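Long-range contacts in putative serine phosphatase (Pseudomonas aeruginosa, PDB 6K4E), which probably removes phosphate from phosphorylated protein residues as a magnesium-dependent PP2C-type phosphatase in the SiaABC threonine phosphorylation pathway that controls biofilm formation: residues 179-190 with 220-229; 233-241 with 252-261. All blocks are in the same frame, centred on the assembly; numbering follows the deposited sequence.

The two contacts follow one another along the chain, and their centres lie about 20 Å apart. Contact 1 pairs strands 184-190 and 223-226 at one edge of a five-stranded antiparallel sheet, where 223-226 is outermost within this chain. Contact 2 packs helix 254-264 against strand 231-236, in the middle of the second five-stranded sheet, and against the turn of helix that follows it. Strand 223-226 leads into strand 231-236, so the chain passes from one sheet to the other. The two contacts touch between the sheets: Leu185 and Leu227 pack on Phe233, and Phe187 on Leu235. This is the beta-sandwich of the PP2C fold, with helices outside. Contact 2 also carries Asp238, a magnesium ligand.

Contact 1 (179-190 with 220-229); sequences DRRRRQLAFAGA and YRNIEVPLAP
Leu185 and Val225 form a hydrogen-bonded antiparallel pair. Leu185 N donates almost straight to Val225 O (3.0 Å, 175° at the hydrogen), and Val225 N returns a bond to Leu185 O. Phe187 and Ile223 repeat this pattern two residues on. At the other end Leu227 N meets Arg183 O (3.1 Å) from above the carbonyl plane. Arg183 and Gln184 both face Asp179, a G1 beta bulge at the type I turn Arg180-Arg183.

The Leu227 side chain can be followed outward. CB lies 3.5 Å from Gln184 N, over the peptide that joins Arg183 to Gln184. CG is anti to the backbone N (chi1 -173°), beside the carbonyl carbon. From it CD2 heads for the turn and lies 4.0 Å from Asp179 O. CD1 meets Leu185 CD1 at 3.9 Å, the side chains crossing at about a right angle. The other branch of Leu185, CD2, lies alongside Val225 CG2 (3.8 Å).

Strand 223-226 forms one edge of a sheet of the PP2C beta-sandwich within this chain, and strand 171-179 flanks 184-190 on the other side. Leu185 and Leu227 lie between the sheets, against strand 293-300. Ala186, Ala188 and Asn222 lie on the other face, under helix 143-157.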
loop_
_atom_site.group_PDB
_atom_site.type_symbol
_atom_site.label_atom_id
_atom_site.label_comp_id
_atom_site.label_asym_id
_atom_site.label_seq_id
_atom_site.Cartn_x
_atom_site.Cartn_y
_atom_site.Cartn_z
ATOM N N ASP B 179 26.481 -11.525 3.877
ATOM C CA ASP B 179 26.707 -12.954 4.057
ATOM C C ASP B 179 27.796 -13.138 5.120
ATOM O O ASP B 179 28.970 -13.151 4.802
ATOM C CB ASP B 179 27.075 -13.596 2.707
ATOM C CG ASP B 179 27.048 -15.096 2.672
ATOM O OD1 ASP B 179 27.359 -15.725 3.718
ATOM O OD2 ASP B 179 26.827 -15.650 1.584
ATOM N N ARG B 180 27.400 -13.256 6.386
ATOM C CA ARG B 180 28.335 -13.399 7.508
ATOM C C ARG B 180 29.192 -14.670 7.424
ATOM O O ARG B 180 30.407 -14.596 7.618
ATOM C CB ARG B 180 27.589 -13.293 8.851
ATOM C CG ARG B 180 26.969 -11.898 9.099
ATOM C CD ARG B 180 25.697 -11.938 9.929
ATOM N NE ARG B 180 25.968 -12.278 11.328
ATOM C CZ ARG B 180 25.706 -13.458 11.883
ATOM N NH1 ARG B 180 25.137 -14.426 11.170
ATOM N NH2 ARG B 180 26.001 -13.677 13.159
ATOM N N ARG B 181 28.573 -15.802 7.047
ATOM C CA ARG B 181 29.179 -17.131 6.886
ATOM C C ARG B 181 30.334 -17.145 5.838
ATOM O O ARG B 181 31.383 -17.735 6.079
ATOM C CB ARG B 181 28.075 -18.123 6.471
ATOM C CG ARG B 181 28.483 -19.586 6.515
ATOM C CD ARG B 181 27.449 -20.525 5.913
ATOM N NE ARG B 181 27.301 -20.345 4.462
ATOM C CZ ARG B 181 27.937 -21.056 3.530
ATOM N NH1 ARG B 181 28.780 -22.023 3.877
ATOM N NH2 ARG B 181 27.732 -20.804 2.243
ATOM N N ARG B 182 30.113 -16.516 4.675
ATOM C CA ARG B 182 31.081 -16.469 3.585
ATOM C C ARG B 182 31.883 -15.154 3.557
ATOM O O ARG B 182 32.625 -14.900 2.603
ATOM C CB ARG B 182 30.375 -16.739 2.249
ATOM C CG ARG B 182 30.050 -18.213 2.019
ATOM C CD ARG B 182 29.532 -18.490 0.621
ATOM N NE ARG B 182 30.548 -18.290 -0.421
ATOM C CZ ARG B 182 30.605 -17.233 -1.230
ATOM N NH1 ARG B 182 29.713 -16.253 -1.120
ATOM N NH2 ARG B 182 31.552 -17.147 -2.151
ATOM N N ARG B 183 31.759 -14.351 4.630
ATOM C CA ARG B 183 32.390 -13.055 4.844
ATOM C C ARG B 183 32.433 -12.211 3.570
ATOM O O ARG B 183 33.509 -11.847 3.091
ATOM C CB ARG B 183 33.772 -13.189 5.512
ATOM C CG ARG B 183 33.766 -12.619 6.919
ATOM C CD ARG B 183 34.038 -13.660 7.978
ATOM N NE ARG B 183 34.876 -13.097 9.037
ATOM C CZ ARG B 183 35.021 -13.632 10.245
ATOM N NH1 ARG B 183 34.380 -14.748 10.565
ATOM N NH2 ARG B 183 35.802 -13.046 11.147
ATOM N N GLN B 184 31.242 -11.942 2.989
ATOM C CA GLN B 184 31.151 -11.093 1.808
ATOM C C GLN B 184 29.784 -10.472 1.713
ATOM O O GLN B 184 28.809 -10.988 2.242
ATOM C CB GLN B 184 31.642 -11.755 0.494
ATOM C CG GLN B 184 30.721 -12.678 -0.262
ATOM C CD GLN B 184 31.284 -12.908 -1.653
ATOM O OE1 GLN B 184 30.617 -12.706 -2.673
ATOM N NE2 GLN B 184 32.547 -13.286 -1.733
ATOM N N LEU B 185 29.744 -9.301 1.110
ATOM C CA LEU B 185 28.549 -8.481 1.003
ATOM C C LEU B 185 28.168 -8.326 -0.460
ATOM O O LEU B 185 29.051 -8.180 -1.305
ATOM C CB LEU B 185 28.939 -7.119 1.609
ATOM C CG LEU B 185 27.913 -6.040 1.782
ATOM C CD1 LEU B 185 28.154 -5.300 3.092
ATOM C CD2 LEU B 185 27.958 -5.056 0.610
ATOM N N ALA B 186 26.851 -8.364 -0.761
ATOM C CA ALA B 186 26.389 -8.131 -2.121
ATOM C C ALA B 186 25.481 -6.922 -2.051
ATOM O O ALA B 186 24.614 -6.877 -1.192
ATOM C CB ALA B 186 25.635 -9.347 -2.648
ATOM N N PHE B 187 25.717 -5.922 -2.889
ATOM C CA PHE B 187 24.901 -4.709 -2.911
ATOM C C PHE B 187 24.365 -4.427 -4.308
ATOM O O PHE B 187 25.083 -4.575 -5.289
ATOM C CB PHE B 187 25.716 -3.476 -2.398
ATOM C CG PHE B 187 25.104 -2.129 -2.751
ATOM C CD1 PHE B 187 23.927 -1.692 -2.140
ATOM C CD2 PHE B 187 25.664 -1.332 -3.739
ATOM C CE1 PHE B 187 23.329 -0.481 -2.523
ATOM C CE2 PHE B 187 25.073 -0.122 -4.100
ATOM C CZ PHE B 187 23.928 0.300 -3.483
ATOM N N ALA B 188 23.116 -3.994 -4.395
ATOM C CA ALA B 188 22.519 -3.555 -5.662
ATOM C C ALA B 188 21.626 -2.377 -5.352
ATOM O O ALA B 188 20.856 -2.437 -4.406
ATOM C CB ALA B 188 21.733 -4.676 -6.325
ATOM N N GLY B 189 21.773 -1.305 -6.114
ATOM C CA GLY B 189 21.012 -0.083 -5.893
ATOM C C GLY B 189 20.525 0.637 -7.128
ATOM O O GLY B 189 21.157 0.573 -8.181
ATOM N N ALA B 190 19.364 1.294 -7.009
ATOM C CA ALA B 190 18.770 2.144 -8.038
ATOM C C ALA B 190 18.706 3.540 -7.403
ATOM O O ALA B 190 17.870 3.770 -6.534
ATOM C CB ALA B 190 17.373 1.654 -8.386
ATOM N N TYR B 220 19.699 -4.694 -13.268
ATOM C CA TYR B 220 20.531 -4.581 -12.069
ATOM C C TYR B 220 21.536 -5.702 -11.913
ATOM O O TYR B 220 21.281 -6.848 -12.297
ATOM C CB TYR B 220 19.662 -4.415 -10.808
ATOM C CG TYR B 220 18.797 -3.178 -10.895
ATOM C CD1 TYR B 220 19.361 -1.905 -10.864
ATOM C CD2 TYR B 220 17.424 -3.277 -11.101
ATOM C CE1 TYR B 220 18.582 -0.763 -11.017
ATOM C CE2 TYR B 220 16.627 -2.139 -11.228
ATOM C CZ TYR B 220 17.213 -0.882 -11.191
ATOM O OH TYR B 220 16.460 0.258 -11.327
ATOM N N ARG B 221 22.704 -5.330 -11.370
ATOM C CA ARG B 221 23.848 -6.192 -11.106
ATOM C C ARG B 221 24.302 -5.967 -9.654
ATOM O O ARG B 221 24.143 -4.870 -9.118
ATOM C CB ARG B 221 24.969 -5.847 -12.110
ATOM C CG ARG B 221 26.234 -6.710 -12.020
ATOM C CD ARG B 221 27.391 -6.185 -12.872
ATOM N NE ARG B 221 27.822 -4.837 -12.482
ATOM C CZ ARG B 221 28.710 -4.570 -11.529
ATOM N NH1 ARG B 221 29.281 -5.556 -10.844
ATOM N NH2 ARG B 221 29.033 -3.314 -11.249
ATOM N N ASN B 222 24.819 -7.019 -9.008
ATOM C CA ASN B 222 25.356 -6.955 -7.658
ATOM C C ASN B 222 26.826 -6.556 -7.669
ATOM O O ASN B 222 27.583 -6.957 -8.550
ATOM C CB ASN B 222 25.215 -8.300 -6.973
ATOM C CG ASN B 222 23.794 -8.652 -6.677
ATOM O OD1 ASN B 222 23.013 -7.808 -6.266
ATOM N ND2 ASN B 222 23.426 -9.897 -6.908
ATOM N N ILE B 223 27.214 -5.774 -6.666
ATOM C CA ILE B 223 28.579 -5.375 -6.422
ATOM C C ILE B 223 28.945 -6.168 -5.188
ATOM O O ILE B 223 28.348 -5.983 -4.128
ATOM C CB ILE B 223 28.713 -3.845 -6.230
ATOM C CG1 ILE B 223 28.322 -3.104 -7.538
ATOM C CG2 ILE B 223 30.148 -3.478 -5.763
ATOM C CD1 ILE B 223 27.964 -1.613 -7.351
ATOM N N GLU B 224 29.927 -7.035 -5.328
ATOM C CA GLU B 224 30.327 -7.909 -4.241
ATOM C C GLU B 224 31.661 -7.548 -3.698
ATOM O O GLU B 224 32.653 -7.553 -4.422
ATOM C CB GLU B 224 30.254 -9.379 -4.650
ATOM C CG GLU B 224 28.858 -9.842 -5.006
ATOM C CD GLU B 224 28.862 -11.210 -5.647
ATOM O OE1 GLU B 224 29.114 -11.293 -6.871
ATOM O OE2 GLU B 224 28.647 -12.202 -4.917
ATOM N N VAL B 225 31.675 -7.209 -2.413
ATOM C CA VAL B 225 32.874 -6.808 -1.712
ATOM C C VAL B 225 33.221 -7.757 -0.575
ATOM O O VAL B 225 32.310 -8.307 0.039
ATOM C CB VAL B 225 32.847 -5.328 -1.238
ATOM C CG1 VAL B 225 32.974 -4.360 -2.422
ATOM C CG2 VAL B 225 31.623 -5.018 -0.371
ATOM N N PRO B 226 34.520 -7.943 -0.244
ATOM C CA PRO B 226 34.850 -8.754 0.935
ATOM C C PRO B 226 34.258 -8.065 2.166
ATOM O O PRO B 226 34.051 -6.850 2.164
ATOM C CB PRO B 226 36.386 -8.741 0.957
ATOM C CG PRO B 226 36.779 -7.553 0.182
ATOM C CD PRO B 226 35.738 -7.358 -0.854
ATOM N N LEU B 227 33.926 -8.823 3.192
ATOM C CA LEU B 227 33.327 -8.225 4.385
ATOM C C LEU B 227 34.385 -8.263 5.454
ATOM O O LEU B 227 34.755 -9.343 5.913
ATOM C CB LEU B 227 32.061 -9.018 4.757
ATOM C CG LEU B 227 31.148 -8.522 5.850
ATOM C CD1 LEU B 227 30.570 -7.174 5.510
ATOM C CD2 LEU B 227 30.014 -9.513 6.045
ATOM N N ALA B 228 34.954 -7.091 5.765
ATOM C CA ALA B 228 36.049 -6.979 6.708
ATOM C C ALA B 228 35.554 -6.481 8.053
ATOM O O ALA B 228 34.727 -5.581 8.092
ATOM C CB ALA B 228 37.132 -6.052 6.157
ATOM N N PRO B 229 36.044 -7.038 9.176
ATOM C CA PRO B 229 35.613 -6.529 10.494
ATOM C C PRO B 229 36.142 -5.110 10.753
ATOM O O PRO B 229 37.179 -4.721 10.216
ATOM C CB PRO B 229 36.220 -7.539 11.481
ATOM C CG PRO B 229 36.640 -8.722 10.647
ATOM C CD PRO B 229 37.031 -8.127 9.332
HETATM O O HOH W 1 23.725 -1.987 -8.729
#

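Contact 2 (233-241 with 252-261); sequences FYLSTDGFL and FGSRRFADML. With MG (magnesium ion), chain H; MG (magnesium ion), chain F.
Phe240 turns the edge of its ring to the face of Phe252. The planes stand at 83° and the centroids are 5.3 Å apart, a T-shaped pair in which Phe240 CE1 sits above the Phe252 ring, toward its rim. Arg256 CB covers the opposite face of Phe252. Phe240 meets Phe257 obliquely, so the three rings form an aromatic cluster. Met260 comes to Phe240 from the opposite direction. Its SD lies 5.0 Å from the centroid of the Phe240 ring, an oblique Met-aromatic contact, and its CE touches Phe240 CE1 (3.7 Å).

Leu241 crosses Phe257 at about a right angle. Its CD1 stands over the centre of the ring, 3.8 Å from the centroid. Leu261 CD2 lies on the other face of Phe257, nearer the rim. The same methyl sits 3.7 Å from the centroid of the Tyr234 ring, so it is held between two aromatic faces. Leu261 CG is anti to the carbonyl carbon (chi1 -59°), which lets both methyls reach the Tyr234 ring.

Gly253 N, at the helix N-cap, ties the segments by donating to a lone pair of Leu241 O (2.8 Å).

Asp238 lies just after strand 231-236, away from the cluster. Its OD1 and OD2 bind different magnesium ions, at 2.3 and 2.2 Å. Asp112 and Asp291 share the ion bound by OD1, as in the PP2C metal centre; the OD2 ion probably matches the third metal of bacterial relatives.

Strand 231-236 runs between strands 194-197 and 293-300. Helix 254-264 packs on this sheet beside helix 269-284 and joins the strand before Asp238 to the outer helix layer.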
loop_
_atom_site.group_PDB
_atom_site.type_symbol
_atom_site.label_atom_id
_atom_site.label_comp_id
_atom_site.label_asym_id
_atom_site.label_seq_id
_atom_site.Cartn_x
_atom_site.Cartn_y
_atom_site.Cartn_z
ATOM N N PHE B 233 28.604 0.229 7.790
ATOM C CA PHE B 233 27.945 0.413 6.504
ATOM C C PHE B 233 26.767 1.323 6.700
ATOM O O PHE B 233 26.238 1.395 7.810
ATOM C CB PHE B 233 27.509 -0.937 5.894
ATOM C CG PHE B 233 28.667 -1.858 5.584
ATOM C CD1 PHE B 233 29.168 -2.721 6.552
ATOM C CD2 PHE B 233 29.310 -1.805 4.352
ATOM C CE1 PHE B 233 30.273 -3.526 6.289
ATOM C CE2 PHE B 233 30.424 -2.615 4.090
ATOM C CZ PHE B 233 30.882 -3.481 5.058
ATOM N N TYR B 234 26.427 2.109 5.655
ATOM C CA TYR B 234 25.386 3.116 5.756
ATOM C C TYR B 234 24.590 3.154 4.505
ATOM O O TYR B 234 25.138 3.312 3.419
ATOM C CB TYR B 234 25.983 4.522 5.974
ATOM C CG TYR B 234 26.925 4.621 7.141
ATOM C CD1 TYR B 234 28.279 4.325 6.995
ATOM C CD2 TYR B 234 26.469 5.019 8.401
ATOM C CE1 TYR B 234 29.156 4.427 8.072
ATOM C CE2 TYR B 234 27.330 5.077 9.493
ATOM C CZ TYR B 234 28.673 4.807 9.312
ATOM O OH TYR B 234 29.514 4.880 10.371
ATOM N N LEU B 235 23.274 3.046 4.671
ATOM C CA LEU B 235 22.314 3.094 3.586
ATOM C C LEU B 235 21.450 4.289 3.871
ATOM O O LEU B 235 20.666 4.249 4.801
ATOM C CB LEU B 235 21.474 1.798 3.561
ATOM C CG LEU B 235 22.134 0.598 2.888
ATOM C CD1 LEU B 235 21.322 -0.679 3.127
ATOM C CD2 LEU B 235 22.315 0.820 1.375
ATOM N N SER B 236 21.582 5.347 3.080
ATOM C CA SER B 236 20.781 6.538 3.289
ATOM C C SER B 236 20.035 6.910 2.019
ATOM O O SER B 236 20.584 6.789 0.936
ATOM C CB SER B 236 21.674 7.706 3.711
ATOM O OG SER B 236 20.969 8.937 3.680
ATOM N N THR B 237 18.817 7.450 2.157
ATOM C CA THR B 237 18.076 8.005 1.010
ATOM C C THR B 237 18.647 9.400 0.765
ATOM O O THR B 237 19.474 9.870 1.556
ATOM C CB THR B 237 16.561 8.038 1.280
ATOM O OG1 THR B 237 16.315 8.798 2.472
ATOM C CG2 THR B 237 15.953 6.617 1.443
ATOM N N ASP B 238 18.216 10.087 -0.322
ATOM C CA ASP B 238 18.745 11.416 -0.600
ATOM C C ASP B 238 18.372 12.516 0.436
ATOM O O ASP B 238 18.996 13.560 0.438
ATOM C CB ASP B 238 18.340 11.854 -2.030
ATOM C CG ASP B 238 16.854 11.949 -2.268
ATOM O OD1 ASP B 238 16.079 11.832 -1.276
ATOM O OD2 ASP B 238 16.452 12.143 -3.440
ATOM N N GLY B 239 17.313 12.311 1.211
ATOM C CA GLY B 239 16.784 13.317 2.129
ATOM C C GLY B 239 17.762 14.015 3.054
ATOM O O GLY B 239 17.728 15.235 3.179
ATOM N N PHE B 240 18.608 13.248 3.751
ATOM C CA PHE B 240 19.621 13.766 4.680
ATOM C C PHE B 240 20.670 14.581 3.888
ATOM O O PHE B 240 21.090 15.654 4.342
ATOM C CB PHE B 240 20.315 12.584 5.430
ATOM C CG PHE B 240 21.161 12.985 6.625
ATOM C CD1 PHE B 240 22.436 13.517 6.454
ATOM C CD2 PHE B 240 20.687 12.814 7.928
ATOM C CE1 PHE B 240 23.208 13.883 7.563
ATOM C CE2 PHE B 240 21.467 13.181 9.030
ATOM C CZ PHE B 240 22.718 13.707 8.842
ATOM N N LEU B 241 21.094 14.063 2.709
ATOM C CA LEU B 241 22.146 14.711 1.890
ATOM C C LEU B 241 21.593 15.920 1.176
ATOM O O LEU B 241 22.355 16.794 0.790
ATOM C CB LEU B 241 22.777 13.713 0.864
ATOM C CG LEU B 241 23.737 12.643 1.442
ATOM C CD1 LEU B 241 22.970 11.424 2.009
ATOM C CD2 LEU B 241 24.659 12.136 0.380
ATOM N N PHE B 252 23.162 19.570 2.585
ATOM C CA PHE B 252 24.272 18.986 3.339
ATOM C C PHE B 252 25.345 18.461 2.366
ATOM O O PHE B 252 26.458 18.951 2.398
ATOM C CB PHE B 252 23.731 17.882 4.258
ATOM C CG PHE B 252 24.681 17.427 5.327
ATOM C CD1 PHE B 252 24.882 18.193 6.476
ATOM C CD2 PHE B 252 25.315 16.192 5.236
ATOM C CE1 PHE B 252 25.740 17.745 7.491
ATOM C CE2 PHE B 252 26.162 15.740 6.263
ATOM C CZ PHE B 252 26.370 16.522 7.372
ATOM N N GLY B 253 24.952 17.569 1.447
ATOM C CA GLY B 253 25.801 17.048 0.382
ATOM C C GLY B 253 26.630 15.828 0.725
ATOM O O GLY B 253 26.772 15.458 1.903
ATOM N N SER B 254 27.180 15.199 -0.350
ATOM C CA SER B 254 28.023 13.994 -0.339
ATOM C C SER B 254 29.344 14.179 0.392
ATOM O O SER B 254 29.763 13.243 1.079
ATOM C CB SER B 254 28.327 13.507 -1.763
ATOM O OG SER B 254 27.186 13.191 -2.539
ATOM N N ARG B 255 30.029 15.339 0.218
ATOM C CA ARG B 255 31.319 15.591 0.870
ATOM C C ARG B 255 31.160 15.753 2.399
ATOM O O ARG B 255 31.898 15.082 3.132
ATOM C CB ARG B 255 32.108 16.755 0.229
ATOM C CG ARG B 255 32.493 16.450 -1.225
ATOM C CD ARG B 255 32.786 17.682 -2.084
ATOM N NE ARG B 255 32.644 17.391 -3.518
ATOM C CZ ARG B 255 33.211 18.099 -4.494
ATOM N NH1 ARG B 255 33.979 19.146 -4.207
ATOM N NH2 ARG B 255 33.025 17.760 -5.764
ATOM N N ARG B 256 30.178 16.577 2.886
ATOM C CA ARG B 256 29.954 16.698 4.343
ATOM C C ARG B 256 29.485 15.342 4.913
ATOM O O ARG B 256 29.867 15.006 6.023
ATOM C CB ARG B 256 28.909 17.768 4.714
ATOM C CG ARG B 256 29.350 19.213 4.510
ATOM C CD ARG B 256 28.234 20.159 4.950
ATOM N NE ARG B 256 28.578 21.556 4.717
ATOM C CZ ARG B 256 28.181 22.288 3.674
ATOM N NH1 ARG B 256 27.337 21.783 2.777
ATOM N NH2 ARG B 256 28.593 23.546 3.543
ATOM N N PHE B 257 28.746 14.550 4.113
ATOM C CA PHE B 257 28.225 13.243 4.525
ATOM C C PHE B 257 29.340 12.214 4.712
ATOM O O PHE B 257 29.388 11.584 5.775
ATOM C CB PHE B 257 27.133 12.758 3.570
ATOM C CG PHE B 257 26.391 11.521 3.994
ATOM C CD1 PHE B 257 25.449 11.575 5.024
ATOM C CD2 PHE B 257 26.610 10.308 3.357
ATOM C CE1 PHE B 257 24.767 10.430 5.428
ATOM C CE2 PHE B 257 25.926 9.158 3.762
ATOM C CZ PHE B 257 24.985 9.232 4.770
ATOM N N ALA B 258 30.243 12.055 3.691
ATOM C CA ALA B 258 31.389 11.136 3.752
ATOM C C ALA B 258 32.321 11.471 4.940
ATOM O O ALA B 258 32.786 10.553 5.624
ATOM C CB ALA B 258 32.164 11.171 2.452
ATOM N N ASP B 259 32.578 12.772 5.182
ATOM C CA ASP B 259 33.392 13.218 6.308
ATOM C C ASP B 259 32.759 12.874 7.638
ATOM O O ASP B 259 33.458 12.370 8.520
ATOM C CB ASP B 259 33.705 14.721 6.224
ATOM C CG ASP B 259 34.683 15.118 5.136
ATOM O OD1 ASP B 259 35.255 14.205 4.477
ATOM O OD2 ASP B 259 34.862 16.336 4.922
ATOM N N MET B 260 31.440 13.125 7.776
ATOM C CA MET B 260 30.659 12.799 8.974
ATOM C C MET B 260 30.775 11.284 9.286
ATOM O O MET B 260 31.055 10.917 10.435
ATOM C CB MET B 260 29.177 13.181 8.782
ATOM C CG MET B 260 28.320 12.971 10.030
ATOM S SD MET B 260 26.543 13.293 9.760
ATOM C CE MET B 260 26.111 11.902 8.591
ATOM N N LEU B 261 30.570 10.422 8.251
ATOM C CA LEU B 261 30.658 8.971 8.364
ATOM C C LEU B 261 32.032 8.537 8.830
ATOM O O LEU B 261 32.102 7.775 9.779
ATOM C CB LEU B 261 30.328 8.246 7.032
ATOM C CG LEU B 261 28.964 8.464 6.414
ATOM C CD1 LEU B 261 28.753 7.518 5.236
ATOM C CD2 LEU B 261 27.814 8.367 7.457
HETATM MG MG MG H . 17.345 11.773 -5.470
HETATM MG MG MG F . 13.754 11.600 -1.131
HETATM O O HOH W 2 13.574 12.116 -3.122
HETATM O O HOH W 3 14.012 10.695 0.943
HETATM O O HOH W 4 11.655 11.769 -1.250
HETATM O O HOH W 5 15.987 13.573 -5.872
HETATM O O HOH W 6 15.277 11.002 -6.256
#